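Local coordinates for protein beta-lactamase (Sphaerobacter thermophilus, PDB 4EWF) that probably hydrolyses beta-lactams to substituted beta-amino acids, as a member of the class A beta-lactamase family, at residues Q196-Y204 with E253-R261; N115-D123 with N143-R151. All blocks are in the same frame, centred on the assembly; numbering follows the deposited sequence.

In the fold
Interaction 1 lays the loop 196-204 along the C-terminal helix 249-266, beside the five-stranded sheet; interaction 2 joins one side of helix 115-125 to the loop 143-151 in the helical part of the chain. They share no element, and their centres lie about 25 Å apart on opposite sides of the chain's centre. Both are partly buried: interaction 1 buries the charged R200 with I201 and I256, interaction 2 M148, I122 and L144, while R199, R203 and the D123-K147 pair lie toward solvent. Interaction 1 depends mainly on arginines; interaction 2 combines an asparagine paired with backbone, one lysine-aspartate salt bridge and M148 packing. There N115 reaches the probable catalytic SxxK region, which R200 only comes near.

Interaction 1 (Q196-Y204 with E253-R261); sequences QNPRRIGRY and EQAIGDITR
The phenol ring of Y204 lies between two arginines: the guanidinium of R261 covers one face, and CG of R203 from its own segment sits over the other. R261 CZ is 3.8 Å from the Y204 ring centroid, 19° off the normal, a cation-pi contact. The bends of R261 at chi2 and chi3 fold its head back over the ring, and R261 NH2 forms a salt bridge with D258 OD1. At the ring's edge lies the G257 backbone; with no side chain there, the helix lets R200 O come 3.4 Å from G257 CA in a CA-H...O contact.

The guanidinium of R200 meets E253 edge-on. R200 NE donates at 2.8 Å to E253 OE2, on its anti lone pair, and R200 NH2 adds a second bond to that oxygen. N197 ND2 donates to E253 OE2 as well, at 2.9 Å and 169°, giving one carboxylate oxygen three donors. R200 NH2 also bonds to S219 OG and R200 NH1 to N225 O, so strands of the sheet fix the guanidinium. Farther out, R203 NH2 donates to Q254 OE1 at 3.1 Å, and a water bridges R203 NH1 to the same oxygen.

Beneath these polar groups, I201 packs on I256 and T260. I201 and T260 both reach I230 and V239, so the loop and helix 249-266 close together over strands 223-232 and 235-244.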
loop_
_atom_site.group_PDB
_atom_site.type_symbol
_atom_site.label_atom_id
_atom_site.label_comp_id
_atom_site.label_asym_id
_atom_site.label_seq_id
_atom_site.Cartn_x
_atom_site.Cartn_y
_atom_site.Cartn_z
ATOM N N GLN A 196 2.425 8.655 -6.360
ATOM C CA GLN A 196 3.400 9.510 -7.039
ATOM C C GLN A 196 4.804 8.916 -7.187
ATOM O O GLN A 196 5.632 9.473 -7.907
ATOM C CB GLN A 196 3.472 10.892 -6.381
ATOM C CG GLN A 196 2.171 11.659 -6.530
ATOM C CD GLN A 196 2.349 13.154 -6.354
ATOM O OE1 GLN A 196 3.443 13.634 -6.027
ATOM N NE2 GLN A 196 1.273 13.904 -6.584
ATOM N N ASN A 197 5.076 7.807 -6.502
ATOM C CA ASN A 197 6.382 7.159 -6.609
ATOM C C ASN A 197 6.327 5.932 -7.525
ATOM O O ASN A 197 5.861 4.871 -7.101
ATOM C CB ASN A 197 6.872 6.744 -5.223
ATOM C CG ASN A 197 8.245 6.084 -5.267
ATOM O OD1 ASN A 197 8.872 6.032 -6.315
ATOM N ND2 ASN A 197 8.713 5.593 -4.124
ATOM N N PRO A 198 6.800 6.070 -8.774
ATOM C CA PRO A 198 6.739 4.976 -9.756
ATOM C C PRO A 198 7.929 4.013 -9.715
ATOM O O PRO A 198 8.080 3.222 -10.650
ATOM C CB PRO A 198 6.792 5.727 -11.085
ATOM C CG PRO A 198 7.708 6.870 -10.798
ATOM C CD PRO A 198 7.369 7.297 -9.368
ATOM N N ARG A 199 8.747 4.060 -8.668
ATOM C CA ARG A 199 10.032 3.365 -8.687
ATOM C C ARG A 199 9.949 1.934 -8.153
ATOM O O ARG A 199 10.937 1.195 -8.192
ATOM C CB ARG A 199 11.065 4.149 -7.867
ATOM C CG ARG A 199 11.383 5.534 -8.429
ATOM C CD ARG A 199 12.259 6.312 -7.465
ATOM N NE ARG A 199 12.466 7.704 -7.886
ATOM C CZ ARG A 199 11.570 8.669 -7.699
ATOM N NH1 ARG A 199 10.402 8.382 -7.126
ATOM N NH2 ARG A 199 11.830 9.910 -8.091
ATOM N N ARG A 200 8.788 1.545 -7.639
ATOM C CA ARG A 200 8.674 0.206 -7.050
ATOM C C ARG A 200 7.769 -0.681 -7.916
ATOM O O ARG A 200 8.173 -1.103 -9.003
ATOM C CB ARG A 200 8.238 0.291 -5.580
ATOM C CG ARG A 200 9.139 1.262 -4.781
ATOM C CD ARG A 200 8.769 1.422 -3.312
ATOM N NE ARG A 200 9.478 2.568 -2.737
ATOM C CZ ARG A 200 9.391 2.962 -1.467
ATOM N NH1 ARG A 200 8.626 2.298 -0.602
ATOM N NH2 ARG A 200 10.077 4.030 -1.065
ATOM N N ILE A 201 6.546 -0.949 -7.468
ATOM C CA ILE A 201 5.621 -1.720 -8.299
ATOM C C ILE A 201 5.498 -1.054 -9.671
ATOM O O ILE A 201 5.446 -1.723 -10.714
ATOM C CB ILE A 201 4.232 -1.847 -7.637
ATOM C CG1 ILE A 201 4.298 -2.852 -6.488
ATOM C CG2 ILE A 201 3.179 -2.254 -8.667
ATOM C CD1 ILE A 201 3.079 -2.843 -5.580
ATOM N N GLY A 202 5.487 0.272 -9.682
ATOM C CA GLY A 202 5.229 0.969 -10.931
ATOM C C GLY A 202 6.360 0.960 -11.950
ATOM O O GLY A 202 6.177 1.362 -13.102
ATOM N N ARG A 203 7.539 0.509 -11.548
ATOM C CA ARG A 203 8.708 0.758 -12.374
ATOM C C ARG A 203 8.657 0.137 -13.769
ATOM O O ARG A 203 8.963 0.786 -14.781
ATOM C CB ARG A 203 9.982 0.333 -11.661
ATOM C CG ARG A 203 11.198 0.692 -12.488
ATOM C CD ARG A 203 12.463 0.511 -11.701
ATOM N NE ARG A 203 13.612 0.421 -12.593
ATOM C CZ ARG A 203 14.861 0.278 -12.170
ATOM N NH1 ARG A 203 15.854 0.195 -13.054
ATOM N NH2 ARG A 203 15.112 0.217 -10.858
ATOM N N TYR A 204 8.252 -1.118 -13.843
ATOM C CA TYR A 204 8.253 -1.788 -15.132
ATOM C C TYR A 204 6.840 -2.009 -15.671
ATOM O O TYR A 204 6.590 -2.948 -16.432
ATOM C CB TYR A 204 9.040 -3.098 -15.026
ATOM C CG TYR A 204 10.508 -2.885 -14.714
ATOM C CD1 TYR A 204 11.383 -2.433 -15.688
ATOM C CD2 TYR A 204 11.014 -3.129 -13.443
ATOM C CE1 TYR A 204 12.722 -2.227 -15.407
ATOM C CE2 TYR A 204 12.346 -2.930 -13.160
ATOM C CZ TYR A 204 13.192 -2.483 -14.143
ATOM O OH TYR A 204 14.518 -2.290 -13.857
ATOM N N GLU A 253 13.959 -0.236 -3.378
ATOM C CA GLU A 253 13.134 0.097 -4.532
ATOM C C GLU A 253 13.469 -0.794 -5.727
ATOM O O GLU A 253 12.567 -1.313 -6.381
ATOM C CB GLU A 253 13.226 1.587 -4.874
ATOM C CG GLU A 253 12.748 2.458 -3.680
ATOM C CD GLU A 253 12.477 3.910 -4.049
ATOM O OE1 GLU A 253 13.361 4.556 -4.675
ATOM O OE2 GLU A 253 11.372 4.401 -3.703
ATOM N N GLN A 254 14.754 -1.003 -5.986
ATOM C CA GLN A 254 15.163 -1.859 -7.101
ATOM C C GLN A 254 14.638 -3.300 -6.948
ATOM O O GLN A 254 14.205 -3.928 -7.922
ATOM C CB GLN A 254 16.690 -1.852 -7.238
ATOM C CG GLN A 254 17.220 -2.749 -8.343
ATOM C CD GLN A 254 18.088 -1.986 -9.320
ATOM O OE1 GLN A 254 17.605 -1.474 -10.335
ATOM N NE2 GLN A 254 19.382 -1.885 -9.008
ATOM N N ALA A 255 14.686 -3.824 -5.727
ATOM C CA ALA A 255 14.217 -5.177 -5.463
ATOM C C ALA A 255 12.733 -5.325 -5.780
ATOM O O ALA A 255 12.330 -6.276 -6.430
ATOM C CB ALA A 255 14.486 -5.563 -4.006
ATOM N N ILE A 256 11.918 -4.391 -5.303
ATOM C CA ILE A 256 10.493 -4.461 -5.575
ATOM C C ILE A 256 10.218 -4.354 -7.077
ATOM O O ILE A 256 9.421 -5.115 -7.610
ATOM C CB ILE A 256 9.693 -3.394 -4.793
ATOM C CG1 ILE A 256 9.893 -3.616 -3.284
ATOM C CG2 ILE A 256 8.211 -3.495 -5.150
ATOM C CD1 ILE A 256 9.335 -2.515 -2.373
ATOM N N GLY A 257 10.880 -3.423 -7.756
ATOM C CA GLY A 257 10.725 -3.296 -9.202
ATOM C C GLY A 257 11.084 -4.584 -9.944
ATOM O O GLY A 257 10.356 -5.015 -10.849
ATOM N N ASP A 258 12.197 -5.208 -9.555
ATOM C CA ASP A 258 12.666 -6.450 -10.209
ATOM C C ASP A 258 11.737 -7.638 -9.949
ATOM O O ASP A 258 11.471 -8.466 -10.826
ATOM C CB ASP A 258 14.081 -6.812 -9.734
ATOM C CG ASP A 258 15.156 -5.894 -10.318
ATOM O OD1 ASP A 258 14.881 -5.207 -11.324
ATOM O OD2 ASP A 258 16.281 -5.866 -9.772
ATOM N N ILE A 259 11.282 -7.753 -8.714
ATOM C CA ILE A 259 10.349 -8.825 -8.371
ATOM C C ILE A 259 9.041 -8.669 -9.170
ATOM O O ILE A 259 8.513 -9.640 -9.731
ATOM C CB ILE A 259 10.078 -8.802 -6.856
ATOM C CG1 ILE A 259 11.314 -9.314 -6.104
ATOM C CG2 ILE A 259 8.839 -9.628 -6.512
ATOM C CD1 ILE A 259 11.283 -8.988 -4.582
ATOM N N THR A 260 8.528 -7.435 -9.220
ATOM C CA THR A 260 7.308 -7.114 -9.959
ATOM C C THR A 260 7.464 -7.384 -11.469
ATOM O O THR A 260 6.615 -8.010 -12.120
ATOM C CB THR A 260 6.891 -5.620 -9.702
ATOM O OG1 THR A 260 6.626 -5.424 -8.311
ATOM C CG2 THR A 260 5.655 -5.241 -10.511
ATOM N N ARG A 261 8.580 -6.950 -12.028
ATOM C CA ARG A 261 8.826 -7.204 -13.434
ATOM C C ARG A 261 8.832 -8.704 -13.749
ATOM O O ARG A 261 8.240 -9.144 -14.744
ATOM C CB ARG A 261 10.148 -6.581 -13.860
ATOM C CG ARG A 261 10.389 -6.703 -15.341
ATOM C CD ARG A 261 11.785 -7.191 -15.626
ATOM N NE ARG A 261 12.686 -6.105 -15.962
ATOM C CZ ARG A 261 13.818 -5.845 -15.314
ATOM N NH1 ARG A 261 14.592 -4.834 -15.698
ATOM N NH2 ARG A 261 14.181 -6.601 -14.287
HETATM O O HOH W 1 18.743 -1.235 -13.303
#

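Interaction 2 (N115-D123 with N143-R151); sequences NTATNLLID and NLSRKMKGR
N119 pairs with the backbone of M148 through both ends of its amide, the main polar link between helix and loop. M148 N donates to N119 OD1 at 2.8 Å, in the carbonyl plane and on a lone pair; N119 ND2 returns a bond of 3.1 Å to M148 O, again on a lone pair and nearly straight at 169°. Asparagine suits the place because its amide offers an acceptor and a donor side by side, matching the N-H and C=O of a single residue in a loop without regular structure. The two bonds fix the rotation of the amide.

One charged pair lies farther along the helix. The chain of K147 is extended beyond CG, so its methylenes run past the N119 amide before K147 NZ reaches D123 OD1 at 2.8 Å. The ammonium meets that oxygen on its syn side, 21° out of the carboxylate plane.

The apolar contacts are made by selenomethionine M148, T118, I122 and L144. M148 CG presses against T118 CG2 at 3.4 Å, tighter than usual for two carbons; M148 CB also lies 3.4 Å from the polar N115 OD1. With CG beside the backbone N (chi1 -56°) and a further bend at chi2, the M148 chain curls in toward K55. I122 CD1 and L144 CD2 meet tip to tip at 3.9 Å, and both side chains also touch L127.

N115 OD1 accepts from K55 NZ, and N115 ND2 donates to P86 O. K55 probably belongs to the SxxK motif of serine beta-lactamases. M148 packs against both partners of the N115-K55 bond, while the N119 pairing holds its backbone to the helix, a chemistry consistent with the loop packing against the probable SxxK lysine and, in N115, a probable S-x-N element of class A enzymes.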
loop_
_atom_site.group_PDB
_atom_site.type_symbol
_atom_site.label_atom_id
_atom_site.label_comp_id
_atom_site.label_asym_id
_atom_site.label_seq_id
_atom_site.Cartn_x
_atom_site.Cartn_y
_atom_site.Cartn_z
ATOM N N ASN A 115 1.580 12.408 6.318
ATOM C CA ASN A 115 1.416 11.935 7.687
ATOM C C ASN A 115 0.416 12.780 8.486
ATOM O O ASN A 115 -0.318 12.249 9.310
ATOM C CB ASN A 115 2.766 11.885 8.424
ATOM C CG ASN A 115 3.615 10.659 8.043
ATOM O OD1 ASN A 115 3.127 9.724 7.412
ATOM N ND2 ASN A 115 4.884 10.666 8.444
ATOM N N THR A 116 0.388 14.090 8.244
ATOM C CA THR A 116 -0.603 14.952 8.894
ATOM C C THR A 116 -2.026 14.568 8.449
ATOM O O THR A 116 -2.929 14.383 9.275
ATOM C CB THR A 116 -0.360 16.440 8.578
ATOM O OG1 THR A 116 0.918 16.846 9.104
ATOM C CG2 THR A 116 -1.445 17.293 9.202
ATOM N N ALA A 117 -2.220 14.443 7.141
ATOM C CA ALA A 117 -3.522 14.059 6.591
ATOM C C ALA A 117 -3.955 12.707 7.156
ATOM O O ALA A 117 -5.127 12.501 7.486
ATOM C CB ALA A 117 -3.446 13.983 5.082
ATOM N N THR A 118 -2.993 11.795 7.266
ATOM C CA THR A 118 -3.244 10.462 7.799
ATOM C C THR A 118 -3.759 10.533 9.231
ATOM O O THR A 118 -4.786 9.925 9.551
ATOM C CB THR A 118 -1.980 9.591 7.758
ATOM O OG1 THR A 118 -1.569 9.425 6.396
ATOM C CG2 THR A 118 -2.256 8.216 8.365
ATOM N N ASN A 119 -3.041 11.263 10.088
ATOM C CA ASN A 119 -3.434 11.399 11.486
ATOM C C ASN A 119 -4.769 12.123 11.691
ATOM O O ASN A 119 -5.489 11.847 12.651
ATOM C CB ASN A 119 -2.319 12.046 12.318
ATOM C CG ASN A 119 -1.077 11.161 12.408
ATOM O OD1 ASN A 119 -1.111 9.996 12.015
ATOM N ND2 ASN A 119 0.022 11.712 12.924
ATOM N N LEU A 120 -5.091 13.038 10.785
ATOM C CA LEU A 120 -6.398 13.690 10.783
ATOM C C LEU A 120 -7.532 12.691 10.470
ATOM O O LEU A 120 -8.586 12.720 11.114
ATOM C CB LEU A 120 -6.407 14.860 9.795
ATOM C CG LEU A 120 -5.649 16.125 10.237
ATOM C CD1 LEU A 120 -5.542 17.120 9.072
ATOM C CD2 LEU A 120 -6.333 16.789 11.446
ATOM N N LEU A 121 -7.314 11.819 9.484
ATOM C CA LEU A 121 -8.275 10.765 9.147
ATOM C C LEU A 121 -8.418 9.742 10.286
ATOM O O LEU A 121 -9.507 9.240 10.552
ATOM C CB LEU A 121 -7.850 10.051 7.860
ATOM C CG LEU A 121 -7.843 10.904 6.587
ATOM C CD1 LEU A 121 -7.316 10.094 5.404
ATOM C CD2 LEU A 121 -9.233 11.423 6.294
ATOM N N ILE A 122 -7.302 9.415 10.934
ATOM C CA ILE A 122 -7.335 8.527 12.092
ATOM C C ILE A 122 -8.177 9.145 13.206
ATOM O O ILE A 122 -8.975 8.455 13.853
ATOM C CB ILE A 122 -5.924 8.203 12.592
ATOM C CG1 ILE A 122 -5.177 7.384 11.536
ATOM C CG2 ILE A 122 -5.977 7.451 13.923
ATOM C CD1 ILE A 122 -3.790 6.974 11.977
ATOM N N ASP A 123 -8.042 10.450 13.410
ATOM C CA ASP A 123 -8.872 11.128 14.413
ATOM C C ASP A 123 -10.358 11.107 14.038
ATOM O O ASP A 123 -11.231 11.052 14.904
ATOM C CB ASP A 123 -8.447 12.585 14.591
ATOM C CG ASP A 123 -7.185 12.734 15.434
ATOM O OD1 ASP A 123 -6.810 11.768 16.145
ATOM O OD2 ASP A 123 -6.576 13.829 15.388
ATOM N N ASN A 143 -2.497 -4.659 11.735
ATOM C CA ASN A 143 -3.182 -3.757 12.660
ATOM C C ASN A 143 -2.780 -2.307 12.418
ATOM O O ASN A 143 -1.740 -2.030 11.804
ATOM C CB ASN A 143 -2.831 -4.136 14.104
ATOM C CG ASN A 143 -1.358 -3.849 14.437
ATOM O OD1 ASN A 143 -0.457 -4.498 13.905
ATOM N ND2 ASN A 143 -1.114 -2.852 15.298
ATOM N N LEU A 144 -3.615 -1.393 12.902
ATOM C CA LEU A 144 -3.232 0.002 13.056
ATOM C C LEU A 144 -3.382 0.354 14.535
ATOM O O LEU A 144 -4.486 0.336 15.078
ATOM C CB LEU A 144 -4.128 0.913 12.207
ATOM C CG LEU A 144 -3.885 2.405 12.447
ATOM C CD1 LEU A 144 -2.503 2.769 11.951
ATOM C CD2 LEU A 144 -4.938 3.248 11.749
ATOM N N SER A 145 -2.269 0.648 15.197
ATOM C CA SER A 145 -2.291 0.916 16.627
ATOM C C SER A 145 -1.500 2.176 16.950
ATOM O O SER A 145 -1.498 2.636 18.082
ATOM C CB SER A 145 -1.731 -0.285 17.406
ATOM O OG SER A 145 -2.550 -1.439 17.209
ATOM N N ARG A 146 -0.849 2.747 15.937
ATOM C CA ARG A 146 0.087 3.863 16.130
ATOM C C ARG A 146 -0.062 4.920 15.022
ATOM O O ARG A 146 0.009 4.585 13.832
ATOM C CB ARG A 146 1.518 3.303 16.162
ATOM C CG ARG A 146 2.670 4.309 16.197
ATOM C CD ARG A 146 4.006 3.550 16.183
ATOM N NE ARG A 146 5.143 4.336 15.700
ATOM C CZ ARG A 146 6.013 4.947 16.493
ATOM N NH1 ARG A 146 5.873 4.873 17.810
ATOM N NH2 ARG A 146 7.021 5.635 15.970
ATOM N N LYS A 147 -0.275 6.185 15.405
ATOM C CA LYS A 147 -0.355 7.275 14.431
ATOM C C LYS A 147 0.981 7.411 13.720
ATOM O O LYS A 147 1.989 6.830 14.146
ATOM C CB LYS A 147 -0.680 8.606 15.130
ATOM C CG LYS A 147 -2.168 8.839 15.413
ATOM C CD LYS A 147 -2.393 10.247 15.958
ATOM C CE LYS A 147 -3.865 10.630 16.018
ATOM N NZ LYS A 147 -4.050 11.919 16.778
HETATM N N MSE A 148 0.993 8.185 12.643
HETATM C CA MSE A 148 2.207 8.351 11.859
HETATM C C MSE A 148 3.169 9.293 12.570
HETATM O O MSE A 148 2.765 10.365 13.021
HETATM C CB MSE A 148 1.876 8.881 10.463
HETATM C CG MSE A 148 0.907 8.016 9.718
HETATM SE SE MSE A 148 1.545 6.179 9.430
HETATM C CE MSE A 148 0.181 5.265 10.455
ATOM N N LYS A 149 4.430 8.875 12.685
ATOM C CA LYS A 149 5.469 9.704 13.305
ATOM C C LYS A 149 6.717 9.862 12.432
ATOM O O LYS A 149 7.619 10.613 12.776
ATOM C CB LYS A 149 5.854 9.143 14.676
ATOM C CG LYS A 149 4.711 9.159 15.673
ATOM C CD LYS A 149 4.929 8.163 16.795
ATOM C CE LYS A 149 3.643 7.950 17.591
ATOM N NZ LYS A 149 3.136 9.211 18.208
ATOM N N GLY A 150 6.766 9.144 11.314
ATOM C CA GLY A 150 7.928 9.168 10.437
ATOM C C GLY A 150 9.103 8.299 10.881
ATOM O O GLY A 150 10.194 8.381 10.317
ATOM N N ARG A 151 8.896 7.466 11.896
ATOM C CA ARG A 151 9.971 6.611 12.401
ATOM C C ARG A 151 9.404 5.286 12.893
ATOM O O ARG A 151 8.213 5.198 13.216
ATOM C CB ARG A 151 10.746 7.312 13.520
ATOM C CG ARG A 151 9.875 7.754 14.684
ATOM C CD ARG A 151 10.721 8.309 15.815
ATOM N NE ARG A 151 10.076 9.441 16.479
ATOM C CZ ARG A 151 9.221 9.333 17.494
ATOM N NH1 ARG A 151 8.688 10.425 18.032
ATOM N NH2 ARG A 151 8.901 8.136 17.970
#